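Local coordinates for STAS/SEC14 domain-containing protein (PDB 2Q3L) that is of unknown function but adopts a SpoIIAA-like (STAS) fold and may associate with membranes and bind a ligand, at residues F24-V27 and G28-H32; P40-E43 and S44-G48. All coordinates share one frame; numbering follows the deposited sequence.

Contact 1 of 2, residues F24-V27 and G28-H32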
ATOM      1  N   PHE A  24      13.528  -0.218  15.341  1.00 49.07           N
ATOM      2  CA  PHE A  24      12.724  -0.086  14.142  1.00 49.07           C
ATOM      3  C   PHE A  24      12.803   1.346  13.688  1.00 48.79           C
ATOM      4  O   PHE A  24      12.917   2.278  14.496  1.00 49.30           O
ATOM      5  CB  PHE A  24      11.244  -0.343  14.415  1.00 49.72           C
ATOM      6  CG  PHE A  24      10.947  -1.682  15.003  1.00 51.33           C
ATOM      7  CD1 PHE A  24      11.074  -1.886  16.349  1.00 49.32           C
ATOM      8  CD2 PHE A  24      10.475  -2.718  14.196  1.00 50.21           C
ATOM      9  CE1 PHE A  24      10.788  -3.112  16.893  1.00 52.48           C
ATOM     10  CE2 PHE A  24      10.170  -3.956  14.729  1.00 56.85           C
ATOM     11  CZ  PHE A  24      10.331  -4.152  16.081  1.00 56.70           C
ATOM     12  N   LYS A  25      12.697   1.524  12.385  1.00 50.40           N
ATOM     13  CA  LYS A  25      12.613   2.840  11.804  1.00 51.20           C
ATOM     14  C   LYS A  25      11.617   2.707  10.672  1.00 50.37           C
ATOM     15  O   LYS A  25      11.879   2.018   9.681  1.00 52.20           O
ATOM     16  CB  LYS A  25      13.947   3.393  11.300  1.00 52.35           C
ATOM     17  CG  LYS A  25      13.739   4.810  10.778  1.00 49.89           C
ATOM     18  CD  LYS A  25      14.931   5.445  10.172  1.00 55.69           C
ATOM     19  CE  LYS A  25      14.556   6.916   9.863  1.00 53.55           C
ATOM     20  NZ  LYS A  25      15.645   7.619   9.252  1.00 58.71           N
ATOM     21  N   ALA A  26      10.484   3.379  10.844  1.00 49.46           N
ATOM     22  CA  ALA A  26       9.372   3.342   9.919  1.00 49.55           C
ATOM     23  C   ALA A  26       9.388   4.621   9.068  1.00 52.45           C
ATOM     24  O   ALA A  26       9.371   5.741   9.595  1.00 49.59           O
ATOM     25  CB  ALA A  26       8.106   3.237  10.688  1.00 49.60           C
ATOM     26  N   VAL A  27       9.416   4.434   7.748  1.00 51.75           N
ATOM     27  CA  VAL A  27       9.544   5.550   6.815  1.00 51.40           C
ATOM     28  C   VAL A  27       8.468   5.578   5.738  1.00 50.11           C
ATOM     29  O   VAL A  27       8.168   4.577   5.118  1.00 50.99           O
ATOM     30  CB  VAL A  27      10.902   5.462   6.096  1.00 50.69           C
ATOM     31  CG1 VAL A  27      11.054   6.601   5.105  1.00 52.67           C
ATOM     32  CG2 VAL A  27      12.041   5.455   7.120  1.00 55.90           C
ATOM     33  N   GLY A  28       7.909   6.752   5.509  1.00 50.77           N
ATOM     34  CA  GLY A  28       6.927   6.949   4.442  1.00 48.79           C
ATOM     35  C   GLY A  28       5.588   6.341   4.754  1.00 47.57           C
ATOM     36  O   GLY A  28       5.179   6.329   5.898  1.00 42.79           O
ATOM     37  N   LYS A  29       4.918   5.836   3.713  1.00 49.16           N
ATOM     38  CA  LYS A  29       3.590   5.236   3.815  1.00 46.77           C
ATOM     39  C   LYS A  29       3.775   3.721   3.736  1.00 46.75           C
ATOM     40  O   LYS A  29       4.080   3.175   2.693  1.00 44.55           O
ATOM     41  CB  LYS A  29       2.714   5.781   2.678  1.00 49.49           C
ATOM     42  CG  LYS A  29       1.269   5.254   2.656  1.00 57.69           C
ATOM     43  CD  LYS A  29       0.444   5.654   3.847  1.00 59.94           C
ATOM     44  CE  LYS A  29      -1.045   5.622   3.496  1.00 60.75           C
ATOM     45  NZ  LYS A  29      -1.913   5.675   4.682  1.00 65.27           N
ATOM     46  N   LEU A  30       3.586   3.054   4.874  1.00 49.48           N
ATOM     47  CA  LEU A  30       3.846   1.626   5.016  1.00 47.10           C
ATOM     48  C   LEU A  30       2.770   0.809   4.329  1.00 46.42           C
ATOM     49  O   LEU A  30       1.584   1.179   4.366  1.00 49.01           O
ATOM     50  CB  LEU A  30       3.918   1.237   6.502  1.00 43.73           C
ATOM     51  CG  LEU A  30       4.894   2.065   7.347  1.00 41.57           C
ATOM     52  CD1 LEU A  30       4.975   1.436   8.768  1.00 46.00           C
ATOM     53  CD2 LEU A  30       6.269   2.112   6.771  1.00 44.64           C
ATOM     54  N   THR A  31       3.214  -0.273   3.685  1.00 42.36           N
ATOM     55  CA  THR A  31       2.358  -1.181   2.972  1.00 45.52           C
ATOM     56  C   THR A  31       2.429  -2.543   3.640  1.00 46.33           C
ATOM     57  O   THR A  31       3.272  -2.791   4.500  1.00 46.40           O
ATOM     58  CB  THR A  31       2.817  -1.368   1.527  1.00 44.51           C
ATOM     59  OG1 THR A  31       4.131  -1.904   1.554  1.00 45.67           O
ATOM     60  CG2 THR A  31       2.824  -0.026   0.741  1.00 45.25           C
ATOM     61  N   HIS A  32       1.493  -3.395   3.260  1.00 44.37           N
ATOM     62  CA  HIS A  32       1.459  -4.753   3.710  1.00 47.18           C
ATOM     63  C   HIS A  32       2.750  -5.537   3.330  1.00 47.11           C
ATOM     64  O   HIS A  32       3.256  -6.367   4.098  1.00 49.39           O
ATOM     65  CB  HIS A  32       0.226  -5.398   3.095  1.00 45.52           C
ATOM     66  CG  HIS A  32       0.202  -6.882   3.222  1.00 52.34           C
ATOM     67  ND1 HIS A  32       0.075  -7.523   4.442  1.00 44.19           N
ATOM     68  CD2 HIS A  32       0.259  -7.857   2.283  1.00 47.22           C
ATOM     69  CE1 HIS A  32       0.064  -8.827   4.245  1.00 48.67           C
ATOM     70  NE2 HIS A  32       0.151  -9.060   2.949  1.00 46.08           N
TER
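With CG anti to its carbonyl carbon (chi1 -53°) and CD1 anti to CA (chi2 -173°), L30 reaches back across the corner at G28 and K29 toward A26 and V27, earlier in the same interrupted strand. Its two methyls take different partners. CD1 meets the methyl of A26, with L30 CD1 4.1 Å from A26 CB, a loose apolar touch between residues four apart. CD2 lies against the backbone, 3.5 Å from V27 O, an apolar contact on the carbonyl oxygen. No hydrogen bond joins 24-27 to 28-32, and the side-chain contact across the corner is apolar. G28 makes the turn at positive phi (73°), and a side chain there would run into V27 O.

This is the end of strand 19-30 in the STAS sheet, where the chain leaves the sheet for helix 32-45 and begins a beta-alpha-beta crossover to strand 54-66. The strand is bonded through its backbone on both flanks, A26 to D59 and V27 to G8. L30 also packs on I9, L63 and Y35, which places it between the sheet and the helix. The CB of V27 points away from 28-32, and M2 of the second subunit packs on this residue. T31 then supplies the N-cap of helix 32-45.

Contact 2 of 2, residues P40-E43 and S44-G48; sequences PLLE and SALAG
The last turn of helix 32-45, the connecting helix of a beta-alpha-beta unit, unwinds here into the loop that leads to strand 54-66. L42 and L46, one helical turn apart, meet through their methyl ends: L42 CD1 is 4.0 Å from L46 CD1, the two side chains crossing at a slant. L42 gets there with CG anti to its backbone N (chi1 177°), while L46 puts CG beside its own N and rests it 3.3 Å from L42 O. That same oxygen accepts the backbone N of L46 at 3.1 Å, almost in line with the carbonyl, although the N-H itself is bent (144°). The preceding i to i+4 bonds are shorter: S44 N lies 2.9 Å from P40 O, and A45 N is also 2.9 Å from L41 O, the latter nearly straight at its hydrogen (173°). After the L46-L42 bond the i to i+4 pattern stops: L46 leaves helical torsions, A47 N bonds to S44 O at 3.2 Å, three residues back, and G48 continues at positive phi.

L42 and L46 both pack on H81 of helix 68-81, and L42 and A45 reach L22 of strand 19-30. An alanine in place of L46 would probably open a gap beside L42 CD1 and H81 and strip L42 O of the apolar cover that CG gives it. P40, E43 and S44 are exposed. The chemistry implies a division of labour: main-chain bonds carry the final turn, while apolar side chains pack its inner side on both helix 68-81 and the sheet.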
ATOM      1  N   PRO A  40       9.500 -11.958   9.314  1.00 53.30           N
ATOM      2  CA  PRO A  40      10.441 -13.036   9.620  1.00 50.53           C
ATOM      3  C   PRO A  40      11.603 -12.598  10.517  1.00 53.33           C
ATOM      4  O   PRO A  40      11.986 -13.355  11.397  1.00 52.30           O
ATOM      5  CB  PRO A  40      10.946 -13.457   8.253  1.00 50.38           C
ATOM      6  CG  PRO A  40       9.900 -12.990   7.290  1.00 53.07           C
ATOM      7  CD  PRO A  40       9.335 -11.760   7.863  1.00 51.32           C
ATOM      8  N   LEU A  41      12.129 -11.391  10.330  1.00 52.27           N
ATOM      9  CA  LEU A  41      13.186 -10.873  11.217  1.00 54.88           C
ATOM     10  C   LEU A  41      12.666 -10.655  12.625  1.00 53.99           C
ATOM     11  O   LEU A  41      13.341 -10.939  13.611  1.00 53.54           O
ATOM     12  CB  LEU A  41      13.748  -9.567  10.666  1.00 53.40           C
ATOM     13  CG  LEU A  41      14.582  -9.942   9.429  1.00 60.74           C
ATOM     14  CD1 LEU A  41      14.429  -8.926   8.304  1.00 72.76           C
ATOM     15  CD2 LEU A  41      16.028 -10.219   9.794  1.00 60.82           C
ATOM     16  N   LEU A  42      11.455 -10.130  12.716  1.00 50.36           N
ATOM     17  CA  LEU A  42      10.848  -9.953  14.021  1.00 48.02           C
ATOM     18  C   LEU A  42      10.671 -11.310  14.671  1.00 49.54           C
ATOM     19  O   LEU A  42      11.036 -11.476  15.830  1.00 50.32           O
ATOM     20  CB  LEU A  42       9.524  -9.249  13.917  1.00 46.02           C
ATOM     21  CG  LEU A  42       8.711  -9.037  15.174  1.00 50.60           C
ATOM     22  CD1 LEU A  42       9.492  -8.153  16.156  1.00 48.11           C
ATOM     23  CD2 LEU A  42       7.420  -8.397  14.773  1.00 57.46           C
ATOM     24  N   GLU A  43      10.088 -12.276  13.961  1.00 49.60           N
ATOM     25  CA  GLU A  43       9.924 -13.610  14.537  1.00 53.50           C
ATOM     26  C   GLU A  43      11.293 -14.253  14.976  1.00 54.01           C
ATOM     27  O   GLU A  43      11.374 -14.935  16.000  1.00 51.03           O
ATOM     28  CB  GLU A  43       9.195 -14.487  13.544  1.00 54.03           C
ATOM     29  CG  GLU A  43       7.713 -14.134  13.434  1.00 62.90           C
ATOM     30  CD  GLU A  43       7.029 -14.857  12.276  1.00 71.17           C
ATOM     31  OE1 GLU A  43       7.710 -15.633  11.583  1.00 67.57           O
ATOM     32  OE2 GLU A  43       5.819 -14.647  12.046  1.00 75.60           O
ATOM     33  N   SER A  44      12.355 -13.989  14.208  1.00 52.24           N
ATOM     34  CA  SER A  44      13.693 -14.439  14.540  1.00 52.57           C
ATOM     35  C   SER A  44      14.171 -13.768  15.874  1.00 53.53           C
ATOM     36  O   SER A  44      14.551 -14.448  16.817  1.00 51.98           O
ATOM     37  CB  SER A  44      14.635 -14.153  13.362  1.00 53.20           C
ATOM     38  OG  SER A  44      15.959 -14.463  13.693  1.00 57.51           O
ATOM     39  N   ALA A  45      14.067 -12.445  15.959  1.00 52.59           N
ATOM     40  CA  ALA A  45      14.404 -11.678  17.159  1.00 52.80           C
ATOM     41  C   ALA A  45      13.728 -12.146  18.424  1.00 54.00           C
ATOM     42  O   ALA A  45      14.345 -12.139  19.461  1.00 55.37           O
ATOM     43  CB  ALA A  45      14.077 -10.183  16.947  1.00 55.32           C
ATOM     44  N   LEU A  46      12.479 -12.573  18.340  1.00 53.70           N
ATOM     45  CA  LEU A  46      11.709 -12.953  19.513  1.00 55.55           C
ATOM     46  C   LEU A  46      11.601 -14.424  19.765  1.00 53.74           C
ATOM     47  O   LEU A  46      10.807 -14.805  20.613  1.00 52.26           O
ATOM     48  CB  LEU A  46      10.241 -12.450  19.373  1.00 56.66           C
ATOM     49  CG  LEU A  46       9.954 -11.026  18.930  1.00 61.49           C
ATOM     50  CD1 LEU A  46       8.500 -10.758  19.025  1.00 65.44           C
ATOM     51  CD2 LEU A  46      10.712  -9.989  19.688  1.00 63.57           C
ATOM     52  N   ALA A  47      12.317 -15.254  19.005  1.00 55.20           N
ATOM     53  CA  ALA A  47      12.244 -16.699  19.177  1.00 55.12           C
ATOM     54  C   ALA A  47      12.636 -17.081  20.609  1.00 55.65           C
ATOM     55  O   ALA A  47      13.669 -16.631  21.114  1.00 54.28           O
ATOM     56  CB  ALA A  47      13.172 -17.403  18.182  1.00 57.74           C
ATOM     57  N   GLY A  48      11.785 -17.891  21.234  1.00 54.74           N
ATOM     58  CA  GLY A  48      11.974 -18.354  22.598  1.00 55.66           C
ATOM     59  C   GLY A  48      11.492 -17.455  23.726  1.00 56.28           C
ATOM     60  O   GLY A  48      11.528 -17.873  24.874  1.00 53.58           O
TER

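Contact 1 closes before contact 2 opens: 24-32 covers the end of strand 19-30 and the start of helix 32-45, whereas contact 2 takes in the end of that helix and the loop after it. Their centres are about 19 Å apart, nearly the length of the helix. They nevertheless touch directly, F24 CZ lying 4.1 Å from L42 CD1, because the helix runs back over the strand it follows. Both belong to the beta-alpha-beta unit that strand 54-66 completes. Methylpentanediol, probably from the crystallisation liquor, is bound within about 4 Å of the A26 and of the L42 side chain; such molecules often mark pockets, so a binding site near here is possible but not established.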